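Local coordinates for uncharacterized protein (PDB 5EUR), which is of unknown function but folds as a small, mostly helical subunit that assembles with two further copies of itself, at residues Val35-Leu40 with Gly65-Tyr70; Asn49-Leu54 with Arg72-Ser77; Leu8-Ser13 with Ala60-Gly65. One frame throughout, in Å; residues are numbered along the deposited sequence.

Contact 1 of 3, residues Val35-Leu40 with Gly65-Tyr70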
ATOM      1  N   VAL A  35      -5.367   0.870   1.748  1.00 11.61           N
ATOM      2  CA  VAL A  35      -4.712  -0.438   1.780  1.00 10.61           C
ATOM      3  C   VAL A  35      -5.736  -1.567   1.782  1.00 10.44           C
ATOM      4  O   VAL A  35      -5.678  -2.479   0.949  1.00  9.88           O
ATOM      5  CB  VAL A  35      -3.743  -0.543   2.967  1.00 11.33           C
ATOM      6  CG1 VAL A  35      -3.054  -1.905   2.927  1.00 12.10           C
ATOM      7  CG2 VAL A  35      -2.702   0.544   2.850  1.00 13.42           C
ATOM      8  N   VAL A  36      -6.683  -1.541   2.723  1.00  9.49           N
ATOM      9  CA  VAL A  36      -7.616  -2.655   2.834  1.00 12.17           C
ATOM     10  C   VAL A  36      -8.497  -2.746   1.600  1.00 11.85           C
ATOM     11  O   VAL A  36      -8.739  -3.837   1.076  1.00 10.72           O
ATOM     12  CB  VAL A  36      -8.440  -2.526   4.131  1.00 10.68           C
ATOM     13  CG1 VAL A  36      -9.505  -3.622   4.198  1.00 12.82           C
ATOM     14  CG2 VAL A  36      -7.503  -2.588   5.333  1.00 12.72           C
ATOM     15  N   THR A  37      -8.984  -1.604   1.111  1.00 10.94           N
ATOM     16  CA  THR A  37      -9.794  -1.604  -0.099  1.00 13.25           C
ATOM     17  C   THR A  37      -9.047  -2.270  -1.246  1.00 11.26           C
ATOM     18  O   THR A  37      -9.614  -3.088  -1.979  1.00 12.43           O
ATOM     19  CB  THR A  37     -10.152  -0.166  -0.462  1.00 14.64           C
ATOM     20  OG1 THR A  37     -10.797   0.458   0.665  1.00 13.73           O
ATOM     21  CG2 THR A  37     -11.069  -0.134  -1.678  1.00 13.37           C
ATOM     22  N   THR A  38      -7.756  -1.961  -1.387  1.00  9.70           N
ATOM     23  CA  THR A  38      -6.997  -2.530  -2.495  1.00 10.53           C
ATOM     24  C   THR A  38      -6.741  -4.019  -2.281  1.00 10.04           C
ATOM     25  O   THR A  38      -6.817  -4.806  -3.233  1.00 11.72           O
ATOM     26  CB  THR A  38      -5.694  -1.754  -2.682  1.00 10.97           C
ATOM     27  OG1 THR A  38      -6.004  -0.346  -2.798  1.00 12.85           O
ATOM     28  CG2 THR A  38      -4.994  -2.234  -3.958  1.00 13.49           C
ATOM     29  N   MET A  39      -6.454  -4.427  -1.039  1.00 10.41           N
ATOM     30  CA  MET A  39      -6.296  -5.858  -0.747  1.00  9.24           C
ATOM     31  C   MET A  39      -7.541  -6.632  -1.157  1.00 11.53           C
ATOM     32  O   MET A  39      -7.461  -7.688  -1.821  1.00 12.73           O
ATOM     33  CB  MET A  39      -6.019  -6.078   0.744  1.00 12.06           C
ATOM     34  CG  MET A  39      -4.640  -5.565   1.218  1.00 10.45           C
ATOM     35  SD  MET A  39      -4.579  -5.518   3.040  1.00 13.10           S
ATOM     36  CE  MET A  39      -4.764  -7.254   3.441  1.00 14.74           C
ATOM     37  N   LEU A  40      -8.711  -6.118  -0.750  1.00 10.84           N
ATOM     38  CA  LEU A  40      -9.967  -6.801  -1.041  1.00 10.90           C
ATOM     39  C   LEU A  40     -10.245  -6.826  -2.539  1.00 12.65           C
ATOM     40  O   LEU A  40     -10.586  -7.873  -3.089  1.00 12.48           O
ATOM     41  CB  LEU A  40     -11.118  -6.139  -0.280  1.00 12.32           C
ATOM     42  CG  LEU A  40     -11.071  -6.321   1.237  1.00 12.34           C
ATOM     43  CD1 LEU A  40     -12.099  -5.389   1.888  1.00 14.39           C
ATOM     44  CD2 LEU A  40     -11.361  -7.792   1.622  1.00 13.82           C
ATOM     45  N   GLY A  65     -17.254  -3.682   8.059  1.00 14.42           N
ATOM     46  CA  GLY A  65     -18.448  -3.487   7.270  1.00 15.27           C
ATOM     47  C   GLY A  65     -18.369  -2.421   6.201  1.00 19.08           C
ATOM     48  O   GLY A  65     -19.358  -2.190   5.497  1.00 18.04           O
ATOM     49  N   ASP A  66     -17.218  -1.767   6.028  1.00 15.05           N
ATOM     50  CA  ASP A  66     -17.095  -0.605   5.164  1.00 15.05           C
ATOM     51  C   ASP A  66     -16.683  -0.949   3.733  1.00 16.21           C
ATOM     52  O   ASP A  66     -16.224  -0.053   3.010  1.00 18.39           O
ATOM     53  CB  ASP A  66     -16.072   0.384   5.735  1.00 20.91           C
ATOM     54  CG  ASP A  66     -16.489   1.825   5.542  1.00 26.69           C
ATOM     55  OD1 ASP A  66     -17.704   2.083   5.455  1.00 28.55           O
ATOM     56  OD2 ASP A  66     -15.603   2.698   5.420  1.00 33.77           O
ATOM     57  N   TYR A  67     -16.822  -2.201   3.312  1.00 16.12           N
ATOM     58  CA  TYR A  67     -16.226  -2.668   2.058  1.00 16.40           C
ATOM     59  C   TYR A  67     -17.243  -3.360   1.159  1.00 17.14           C
ATOM     60  O   TYR A  67     -16.976  -4.429   0.593  1.00 16.50           O
ATOM     61  CB  TYR A  67     -15.030  -3.565   2.352  1.00 14.12           C
ATOM     62  CG  TYR A  67     -14.009  -2.812   3.167  1.00 13.76           C
ATOM     63  CD1 TYR A  67     -13.121  -1.933   2.553  1.00 13.87           C
ATOM     64  CD2 TYR A  67     -13.961  -2.937   4.550  1.00 14.70           C
ATOM     65  CE1 TYR A  67     -12.206  -1.207   3.294  1.00 16.46           C
ATOM     66  CE2 TYR A  67     -13.045  -2.224   5.299  1.00 15.02           C
ATOM     67  CZ  TYR A  67     -12.170  -1.365   4.667  1.00 15.12           C
ATOM     68  OH  TYR A  67     -11.266  -0.659   5.422  1.00 16.45           O
ATOM     69  N   GLY A  68     -18.430  -2.758   1.039  1.00 18.63           N
ATOM     70  CA  GLY A  68     -19.381  -3.151   0.010  1.00 23.39           C
ATOM     71  C   GLY A  68     -19.647  -4.643  -0.059  1.00 22.55           C
ATOM     72  O   GLY A  68     -19.938  -5.305   0.945  1.00 18.25           O
ATOM     73  N   LYS A  69     -19.568  -5.185  -1.276  1.00 19.33           N
ATOM     74  CA  LYS A  69     -19.895  -6.589  -1.484  1.00 20.45           C
ATOM     75  C   LYS A  69     -19.036  -7.506  -0.621  1.00 20.67           C
ATOM     76  O   LYS A  69     -19.517  -8.534  -0.127  1.00 19.27           O
ATOM     77  CB  LYS A  69     -19.761  -6.943  -2.971  1.00 23.27           C
ATOM     78  CG  LYS A  69     -18.331  -6.968  -3.490  1.00 20.29           C
ATOM     79  CD  LYS A  69     -18.275  -7.328  -4.968  1.00 25.48           C
ATOM     80  CE  LYS A  69     -16.851  -7.190  -5.495  1.00 24.53           C
ATOM     81  NZ  LYS A  69     -16.728  -7.508  -6.957  1.00 30.70           N
ATOM     82  N   TYR A  70     -17.759  -7.157  -0.420  1.00 16.60           N
ATOM     83  CA  TYR A  70     -16.911  -7.986   0.423  1.00 15.82           C
ATOM     84  C   TYR A  70     -17.443  -8.007   1.848  1.00 15.51           C
ATOM     85  O   TYR A  70     -17.453  -9.061   2.495  1.00 17.80           O
ATOM     86  CB  TYR A  70     -15.463  -7.479   0.391  1.00 14.41           C
ATOM     87  CG  TYR A  70     -14.867  -7.565  -1.001  1.00 16.59           C
ATOM     88  CD1 TYR A  70     -14.549  -8.796  -1.565  1.00 17.19           C
ATOM     89  CD2 TYR A  70     -14.622  -6.425  -1.750  1.00 16.33           C
ATOM     90  CE1 TYR A  70     -14.015  -8.887  -2.847  1.00 17.03           C
ATOM     91  CE2 TYR A  70     -14.082  -6.510  -3.018  1.00 13.79           C
ATOM     92  CZ  TYR A  70     -13.787  -7.734  -3.565  1.00 17.76           C
ATOM     93  OH  TYR A  70     -13.264  -7.794  -4.843  1.00 17.53           O
TER
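Two tyrosines, Tyr67 and Tyr70, press their rings against Val36 and Leu40 on helix 28-43. In Val36, CG1 stands anti to the backbone N (chi1 175°), which puts this methyl over one face of the Tyr67 ring, 3.9 Å from the centroid; it is a CH-pi contact displaced toward the hydroxyl end, with CG1 3.5 Å from Tyr67 CZ. The opposite face is covered by CB of the preceding Asp66. Leu40 CD1 stands near the CB-CG bond of the same tyrosine, 3.5 Å from Tyr67 CG, its side chain crossing that of Tyr67 at about a right angle. In the ring plane, Thr37 OG1 sits at the edge, 3.4 Å from Tyr67 CE1, while bonding to Glu33 O within its own helix.

Leu40 also serves Tyr70, but with its base: CB lies over the face, 21° off the ring normal, and Lys69 CG backs the far face. Leu40 O comes within 3.2 Å of Tyr70 CZ; that carbonyl is hydrogen-bonded to Thr43 OG1.

Both phenols send their hydroxyls past this packing to main-chain acceptors, Tyr67 OH to Thr32 O and Tyr70 OH to Gly44 O. Each ring thus supplies an apolar face to the helix while its buried polar end is satisfied by a carbonyl, and these bonds probably help fix where the rings lie.

Contact 2 of 3, residues Asn49-Leu54 with Arg72-Ser77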
ATOM      1  N   ASN A  49     -10.834 -15.787   0.705  1.00 17.07           N
ATOM      2  CA  ASN A  49      -9.721 -14.908   1.044  1.00 18.61           C
ATOM      3  C   ASN A  49     -10.224 -13.591   1.615  1.00 17.53           C
ATOM      4  O   ASN A  49      -9.694 -13.097   2.624  1.00 19.16           O
ATOM      5  CB  ASN A  49      -8.844 -14.657  -0.190  1.00 17.76           C
ATOM      6  CG  ASN A  49      -7.491 -14.065   0.163  1.00 21.15           C
ATOM      7  OD1 ASN A  49      -7.145 -13.923   1.337  1.00 26.25           O
ATOM      8  ND2 ASN A  49      -6.709 -13.714  -0.860  1.00 24.08           N
ATOM      9  N   SER A  50     -11.238 -12.998   0.978  1.00 14.27           N
ATOM     10  CA  SER A  50     -11.728 -11.722   1.496  1.00 16.20           C
ATOM     11  C   SER A  50     -12.360 -11.903   2.873  1.00 17.44           C
ATOM     12  O   SER A  50     -12.252 -11.017   3.729  1.00 14.71           O
ATOM     13  CB  SER A  50     -12.698 -11.052   0.512  1.00 16.57           C
ATOM     14  OG  SER A  50     -13.830 -11.844   0.179  1.00 16.58           O
ATOM     15  N   ASN A  51     -12.985 -13.056   3.120  1.00 16.38           N
ATOM     16  CA  ASN A  51     -13.505 -13.313   4.457  1.00 17.75           C
ATOM     17  C   ASN A  51     -12.387 -13.359   5.482  1.00 18.84           C
ATOM     18  O   ASN A  51     -12.540 -12.812   6.580  1.00 18.53           O
ATOM     19  CB  ASN A  51     -14.299 -14.619   4.489  1.00 20.61           C
ATOM     20  CG  ASN A  51     -15.669 -14.484   3.874  1.00 21.40           C
ATOM     21  OD1 ASN A  51     -16.192 -13.383   3.703  1.00 23.30           O
ATOM     22  ND2 ASN A  51     -16.268 -15.621   3.528  1.00 27.64           N
ATOM     23  N   ARG A  52     -11.259 -14.014   5.148  1.00 16.27           N
ATOM     24  CA  ARG A  52     -10.112 -14.020   6.059  1.00 18.08           C
ATOM     25  C   ARG A  52      -9.637 -12.602   6.368  1.00 16.05           C
ATOM     26  O   ARG A  52      -9.427 -12.229   7.538  1.00 17.31           O
ATOM     27  CB  ARG A  52      -8.958 -14.832   5.459  1.00 19.70           C
ATOM     28  CG  ARG A  52      -9.086 -16.346   5.561  1.00 28.37           C
ATOM     29  CD  ARG A  52      -7.871 -17.034   4.898  1.00 30.04           C
ATOM     30  NE  ARG A  52      -6.598 -16.528   5.420  1.00 40.27           N
ATOM     31  CZ  ARG A  52      -5.908 -17.079   6.417  1.00 39.69           C
ATOM     32  NH1 ARG A  52      -6.351 -18.178   7.011  1.00 35.21           N
ATOM     33  NH2 ARG A  52      -4.765 -16.534   6.817  1.00 34.71           N
ATOM     34  N   ILE A  53      -9.418 -11.807   5.316  1.00 16.08           N
ATOM     35  CA  ILE A  53      -8.970 -10.431   5.515  1.00 14.46           C
ATOM     36  C   ILE A  53      -9.909  -9.696   6.463  1.00 12.91           C
ATOM     37  O   ILE A  53      -9.473  -9.045   7.421  1.00 14.62           O
ATOM     38  CB  ILE A  53      -8.876  -9.703   4.165  1.00 13.64           C
ATOM     39  CG1 ILE A  53      -7.747 -10.299   3.319  1.00 15.01           C
ATOM     40  CG2 ILE A  53      -8.640  -8.228   4.387  1.00 13.42           C
ATOM     41  CD1 ILE A  53      -7.862  -9.919   1.836  1.00 14.25           C
ATOM     42  N   LEU A  54     -11.216  -9.785   6.202  1.00 14.30           N
ATOM     43  CA  LEU A  54     -12.168  -8.996   6.985  1.00 14.88           C
ATOM     44  C   LEU A  54     -12.302  -9.523   8.408  1.00 16.61           C
ATOM     45  O   LEU A  54     -12.580  -8.744   9.323  1.00 15.68           O
ATOM     46  CB  LEU A  54     -13.515  -8.931   6.267  1.00 13.51           C
ATOM     47  CG  LEU A  54     -13.451  -8.003   5.037  1.00 12.21           C
ATOM     48  CD1 LEU A  54     -14.729  -8.060   4.219  1.00 16.00           C
ATOM     49  CD2 LEU A  54     -13.174  -6.559   5.477  1.00 12.94           C
ATOM     50  N   ARG A  72     -20.642  -7.505   2.752  1.00 21.77           N
ATOM     51  CA  ARG A  72     -21.906  -8.235   2.816  1.00 24.38           C
ATOM     52  C   ARG A  72     -21.666  -9.742   2.786  1.00 25.01           C
ATOM     53  O   ARG A  72     -22.268 -10.494   3.575  1.00 26.09           O
ATOM     54  CB  ARG A  72     -22.827  -7.766   1.687  1.00 25.28           C
ATOM     55  CG  ARG A  72     -23.089  -6.259   1.759  1.00 30.31           C
ATOM     56  CD  ARG A  72     -24.227  -5.775   0.863  1.00 38.05           C
ATOM     57  NE  ARG A  72     -23.815  -5.598  -0.528  1.00 37.65           N
ATOM     58  CZ  ARG A  72     -23.301  -4.473  -1.021  1.00 36.13           C
ATOM     59  NH1 ARG A  72     -23.128  -3.414  -0.236  1.00 35.20           N
ATOM     60  NH2 ARG A  72     -22.954  -4.411  -2.300  1.00 40.05           N
ATOM     61  N   TRP A  73     -20.753 -10.195   1.910  1.00 22.23           N
ATOM     62  CA  TRP A  73     -20.314 -11.587   1.935  1.00 21.73           C
ATOM     63  C   TRP A  73     -19.820 -11.987   3.318  1.00 26.10           C
ATOM     64  O   TRP A  73     -20.218 -13.027   3.849  1.00 23.55           O
ATOM     65  CB  TRP A  73     -19.190 -11.835   0.920  1.00 25.19           C
ATOM     66  CG  TRP A  73     -19.500 -11.631  -0.519  1.00 26.20           C
ATOM     67  CD1 TRP A  73     -20.730 -11.484  -1.092  1.00 28.85           C
ATOM     68  CD2 TRP A  73     -18.548 -11.629  -1.598  1.00 25.28           C
ATOM     69  NE1 TRP A  73     -20.598 -11.360  -2.462  1.00 31.55           N
ATOM     70  CE2 TRP A  73     -19.269 -11.444  -2.792  1.00 27.89           C
ATOM     71  CE3 TRP A  73     -17.153 -11.744  -1.660  1.00 23.37           C
ATOM     72  CZ2 TRP A  73     -18.643 -11.373  -4.044  1.00 33.24           C
ATOM     73  CZ3 TRP A  73     -16.528 -11.692  -2.906  1.00 23.94           C
ATOM     74  CH2 TRP A  73     -17.277 -11.495  -4.079  1.00 29.52           C
ATOM     75  N   TRP A  74     -18.941 -11.170   3.914  1.00 19.25           N
ATOM     76  CA  TRP A  74     -18.355 -11.530   5.204  1.00 17.59           C
ATOM     77  C   TRP A  74     -19.423 -11.615   6.290  1.00 20.42           C
ATOM     78  O   TRP A  74     -19.395 -12.524   7.124  1.00 23.34           O
ATOM     79  CB  TRP A  74     -17.273 -10.506   5.578  1.00 17.24           C
ATOM     80  CG  TRP A  74     -16.814 -10.549   7.004  1.00 17.25           C
ATOM     81  CD1 TRP A  74     -15.938 -11.437   7.578  1.00 18.04           C
ATOM     82  CD2 TRP A  74     -17.222  -9.658   8.046  1.00 17.43           C
ATOM     83  NE1 TRP A  74     -15.762 -11.126   8.910  1.00 18.02           N
ATOM     84  CE2 TRP A  74     -16.551 -10.048   9.221  1.00 16.99           C
ATOM     85  CE3 TRP A  74     -18.088  -8.557   8.093  1.00 15.86           C
ATOM     86  CZ2 TRP A  74     -16.728  -9.377  10.447  1.00 16.32           C
ATOM     87  CZ3 TRP A  74     -18.263  -7.892   9.309  1.00 17.16           C
ATOM     88  CH2 TRP A  74     -17.575  -8.303  10.462  1.00 17.59           C
ATOM     89  N   ALA A  75     -20.374 -10.684   6.275  1.00 20.93           N
ATOM     90  CA  ALA A  75     -21.405 -10.616   7.309  1.00 23.51           C
ATOM     91  C   ALA A  75     -22.350 -11.801   7.243  1.00 28.96           C
ATOM     92  O   ALA A  75     -22.960 -12.163   8.259  1.00 30.42           O
ATOM     93  CB  ALA A  75     -22.196  -9.315   7.184  1.00 25.10           C
ATOM     94  N   GLN A  76     -22.519 -12.401   6.065  1.00 25.06           N
ATOM     95  CA  GLN A  76     -23.350 -13.597   5.981  1.00 29.33           C
ATOM     96  C   GLN A  76     -22.540 -14.870   5.736  1.00 28.72           C
ATOM     97  O   GLN A  76     -23.068 -15.857   5.210  1.00 30.59           O
ATOM     98  CB  GLN A  76     -24.435 -13.390   4.930  1.00 29.97           C
ATOM     99  CG  GLN A  76     -25.339 -12.219   5.325  1.00 36.55           C
ATOM    100  CD  GLN A  76     -26.010 -11.521   4.162  1.00 40.63           C
ATOM    101  OE1 GLN A  76     -27.158 -11.812   3.832  1.00 41.00           O
ATOM    102  NE2 GLN A  76     -25.297 -10.589   3.534  1.00 34.49           N
ATOM    103  N   SER A  77     -21.273 -14.873   6.179  1.00 27.41           N
ATOM    104  CA  SER A  77     -20.285 -15.934   6.031  1.00 32.51           C
ATOM    105  C   SER A  77     -20.180 -16.760   7.316  1.00 33.84           C
ATOM    106  O   SER A  77     -20.963 -16.584   8.255  1.00 37.95           O
ATOM    107  CB  SER A  77     -18.921 -15.346   5.658  1.00 32.80           C
ATOM    108  OG  SER A  77     -18.286 -14.743   6.787  1.00 31.46           O
TER
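Leu54 and Trp74 form the apolar part of this contact: Leu54 CB rests over the five-membered ring of Trp74, 3.9 Å from its centroid and 18° off the normal, a CH-pi contact displaced toward the rim at CG and CD1. Leu54 CD1 reaches back to the tryptophan's root, 3.8 Å from Trp74 CB. With Trp74 CG anti to the backbone N (chi1 166°), that atom comes to lie against Leu54 CB; the turn of the ring itself is set by chi2.

Beside this pair, Asn51 lays its amide against the end of helix 68-75. OD1 lies 3.2 Å from Trp74 CA, and ND2 is 3.4 Å from Ser77 CB, so one branch of the carboxamide meets the last helical turn and the other the chain just past it. A lighter touch comes from Ser50, whose OG lies in the plane of the Trp73 indole at its edge, 3.8 Å from Trp73 CE3; that hydroxyl is hydrogen-bonded to Met47 O, one turn back in its own helix.

In the second shell, Trp74 NE1 donates to Asn55 OD1, which probably helps hold the indole on the helix it packs against, and His58 meets the same ring system. Separately, the helix end is closed by Gln76 N and Gln76 NE2, which both bond to Arg72 O, from opposite faces of the carbonyl plane, NE2 at 3.0 Å from that oxygen. Trp74 O receives Ser77 N.

The contact joins the middle of helix 47-59 to the last turn of helix 68-75 and the residues just after it. Helix 28-43 adjoins it through Leu40 and Thr43, which touch Ser50, and beyond Ser77, whose carbonyl is bonded to Arg82, the chain enters the long helix 79-99.

Contact 3 of 3, residues Leu8-Ser13 with Ala60-Gly65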
ATOM      1  N   LEU A   8      -3.294 -11.103   9.727  1.00 17.87           N
ATOM      2  CA  LEU A   8      -2.839  -9.721   9.688  1.00 18.55           C
ATOM      3  C   LEU A   8      -2.469  -9.258  11.086  1.00 22.49           C
ATOM      4  O   LEU A   8      -3.284  -9.327  12.011  1.00 25.00           O
ATOM      5  CB  LEU A   8      -3.907  -8.809   9.089  1.00 18.45           C
ATOM      6  CG  LEU A   8      -4.389  -9.134   7.671  1.00 18.80           C
ATOM      7  CD1 LEU A   8      -5.438  -8.113   7.249  1.00 21.54           C
ATOM      8  CD2 LEU A   8      -3.223  -9.156   6.678  1.00 22.13           C
ATOM      9  N   ASP A   9      -1.237  -8.790  11.222  1.00 21.79           N
ATOM     10  CA  ASP A   9      -0.698  -8.280  12.475  1.00 24.25           C
ATOM     11  C   ASP A   9      -1.042  -6.802  12.524  1.00 23.73           C
ATOM     12  O   ASP A   9      -0.288  -5.961  12.034  1.00 23.78           O
ATOM     13  CB  ASP A   9       0.807  -8.513  12.526  1.00 28.06           C
ATOM     14  CG  ASP A   9       1.450  -7.922  13.757  1.00 34.01           C
ATOM     15  OD1 ASP A   9       0.730  -7.662  14.745  1.00 36.71           O
ATOM     16  OD2 ASP A   9       2.679  -7.709  13.729  1.00 34.72           O
ATOM     17  N   ILE A  10      -2.201  -6.483  13.109  1.00 26.17           N
ATOM     18  CA  ILE A  10      -2.705  -5.114  13.164  1.00 16.58           C
ATOM     19  C   ILE A  10      -2.972  -4.728  14.613  1.00 20.35           C
ATOM     20  O   ILE A  10      -3.745  -5.396  15.310  1.00 21.00           O
ATOM     21  CB  ILE A  10      -4.002  -4.930  12.354  1.00 15.75           C
ATOM     22  CG1 ILE A  10      -3.851  -5.390  10.906  1.00 17.73           C
ATOM     23  CG2 ILE A  10      -4.424  -3.478  12.379  1.00 15.33           C
ATOM     24  CD1 ILE A  10      -5.219  -5.534  10.225  1.00 15.00           C
ATOM     25  N   ALA A  11      -2.394  -3.612  15.037  1.00 17.94           N
ATOM     26  CA  ALA A  11      -2.708  -3.023  16.331  1.00 17.05           C
ATOM     27  C   ALA A  11      -3.144  -1.589  16.116  1.00 21.15           C
ATOM     28  O   ALA A  11      -2.473  -0.837  15.404  1.00 20.10           O
ATOM     29  CB  ALA A  11      -1.508  -3.078  17.276  1.00 20.48           C
ATOM     30  N   LEU A  12      -4.257  -1.210  16.735  1.00 20.83           N
ATOM     31  CA  LEU A  12      -4.763   0.151  16.657  1.00 19.14           C
ATOM     32  C   LEU A  12      -4.185   0.966  17.809  1.00 20.34           C
ATOM     33  O   LEU A  12      -4.134   0.497  18.950  1.00 22.43           O
ATOM     34  CB  LEU A  12      -6.295   0.128  16.706  1.00 20.93           C
ATOM     35  CG  LEU A  12      -7.136   1.388  16.521  1.00 22.69           C
ATOM     36  CD1 LEU A  12      -6.813   2.063  15.205  1.00 19.01           C
ATOM     37  CD2 LEU A  12      -8.612   1.021  16.547  1.00 22.24           C
ATOM     38  N   SER A  13      -3.729   2.175  17.502  1.00 19.87           N
ATOM     39  CA  SER A  13      -3.129   3.043  18.505  1.00 23.17           C
ATOM     40  C   SER A  13      -4.173   3.479  19.530  1.00 23.06           C
ATOM     41  O   SER A  13      -5.378   3.462  19.275  1.00 22.18           O
ATOM     42  CB  SER A  13      -2.503   4.277  17.847  1.00 22.25           C
ATOM     43  OG  SER A  13      -3.491   5.184  17.363  1.00 19.14           O
ATOM     44  N   ALA A  60      -9.045  -6.661  14.746  1.00 15.65           N
ATOM     45  CA  ALA A  60      -8.186  -5.560  15.151  1.00 18.45           C
ATOM     46  C   ALA A  60      -8.950  -4.362  15.702  1.00 19.03           C
ATOM     47  O   ALA A  60      -8.319  -3.388  16.127  1.00 22.63           O
ATOM     48  CB  ALA A  60      -7.319  -5.124  13.966  1.00 19.33           C
ATOM     49  N   GLY A  61     -10.276  -4.389  15.695  1.00 17.00           N
ATOM     50  CA  GLY A  61     -11.041  -3.246  16.139  1.00 19.76           C
ATOM     51  C   GLY A  61     -11.424  -2.272  15.052  1.00 19.78           C
ATOM     52  O   GLY A  61     -11.960  -1.199  15.360  1.00 19.51           O
ATOM     53  N   LEU A  62     -11.177  -2.616  13.794  1.00 17.55           N
ATOM     54  CA  LEU A  62     -11.516  -1.774  12.660  1.00 15.42           C
ATOM     55  C   LEU A  62     -12.880  -2.171  12.103  1.00 13.57           C
ATOM     56  O   LEU A  62     -13.457  -3.194  12.475  1.00 16.23           O
ATOM     57  CB  LEU A  62     -10.436  -1.882  11.587  1.00 13.84           C
ATOM     58  CG  LEU A  62      -9.041  -1.485  12.071  1.00 16.84           C
ATOM     59  CD1 LEU A  62      -7.975  -1.807  11.009  1.00 17.76           C
ATOM     60  CD2 LEU A  62      -9.018  -0.019  12.425  1.00 20.74           C
ATOM     61  N   ASP A  63     -13.401  -1.348  11.185  1.00 14.17           N
ATOM     62  CA  ASP A  63     -14.758  -1.553  10.676  1.00 16.03           C
ATOM     63  C   ASP A  63     -14.720  -2.466   9.458  1.00 15.32           C
ATOM     64  O   ASP A  63     -14.434  -2.019   8.343  1.00 16.74           O
ATOM     65  CB  ASP A  63     -15.408  -0.221  10.340  1.00 15.67           C
ATOM     66  CG  ASP A  63     -16.879  -0.354  10.029  1.00 19.22           C
ATOM     67  OD1 ASP A  63     -17.368  -1.501   9.859  1.00 18.35           O
ATOM     68  OD2 ASP A  63     -17.546   0.702   9.960  1.00 22.81           O
ATOM     69  N   ALA A  64     -15.070  -3.740   9.659  1.00 13.89           N
ATOM     70  CA  ALA A  64     -15.091  -4.701   8.564  1.00 13.58           C
ATOM     71  C   ALA A  64     -16.337  -4.574   7.703  1.00 13.98           C
ATOM     72  O   ALA A  64     -16.451  -5.277   6.689  1.00 16.02           O
ATOM     73  CB  ALA A  64     -14.959  -6.131   9.100  1.00 16.47           C
ATOM     74  N   GLY A  65     -17.254  -3.682   8.059  1.00 14.42           N
ATOM     75  CA  GLY A  65     -18.448  -3.487   7.270  1.00 15.27           C
ATOM     76  C   GLY A  65     -18.369  -2.421   6.201  1.00 19.08           C
ATOM     77  O   GLY A  65     -19.358  -2.190   5.497  1.00 18.04           O
TER
HETATM   78  O   HOH W   1      -6.166  -3.213  17.696  1.00 23.74           O
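Ile10 and Leu12, on an outer strand (10-12) of the chain's three-stranded antiparallel sheet, pack against Ala60, Gly61 and Leu62, where helix 47-59 ends in a Schellman motif. Gly61 has the positive phi of that motif (92°), and the turn it makes lets the chain present Ala60 and Leu62 to the same strand.

Ala60 CB meets the beta-branched side of Ile10, 3.7 Å from both Ile10 CB and CG2. The isoleucine's CG2 is also 4.2 Å from Leu62 CD1. The other methyl of that leucine, CD2, meets Leu12 CD1 at 4.1 Å, so the forked tip of Leu62 divides between the two strand residues and crosses each obliquely. In Leu12, CG lies anti to the backbone N (chi1 -174°), which sets the branch point of the side chain on the loop side of the strand; from there its second methyl, CD2, approaches Gly61 O at 4.2 Å.

A water joins the backbones beside this apolar patch. It accepts from Leu12 N at 2.9 Å and donates to Ala60 O at 2.7 Å. Ala11, between the two inward residues, points away from the loop; its backbone pairs with Leu20 in the sheet, and its side chain packs on Phe127 of the third subunit. On the loop, Leu62 O is bonded to Arg89 of helix 79-99.

Phe31 of helix 28-43 and Ile57 of helix 47-59 both touch Ile10 and Leu62, extending the apolar cluster. Methyl packing thus couples sheet and helix end directly, whereas their main chains meet through a water: at this edge it satisfies Leu12 N and Ala60 O, which do not bond each other directly.

Overall arrangement
Contact 1 is fully buried, contact 2 partly so, and contact 3 lies at the surface although close to the centre of the chain. The first two share helix 68-75 and abut: Tyr70 of contact 1 packs on Ser50, and Tyr67 meets Leu54, so helices 28-43, 47-59 and 68-75 close on one another. Contact 3 brings in the sheet, its loop running through Gly65 into contact 1, with Ala64 packed on Trp74 of contact 2. Aromatic faces carry contact 1; contact 2 adds the Asn51 amide to a tryptophan face; aliphatic methyls and a bridging water carry contact 3. Contact 1 also borders the second subunit, and both 1 and 3 the third.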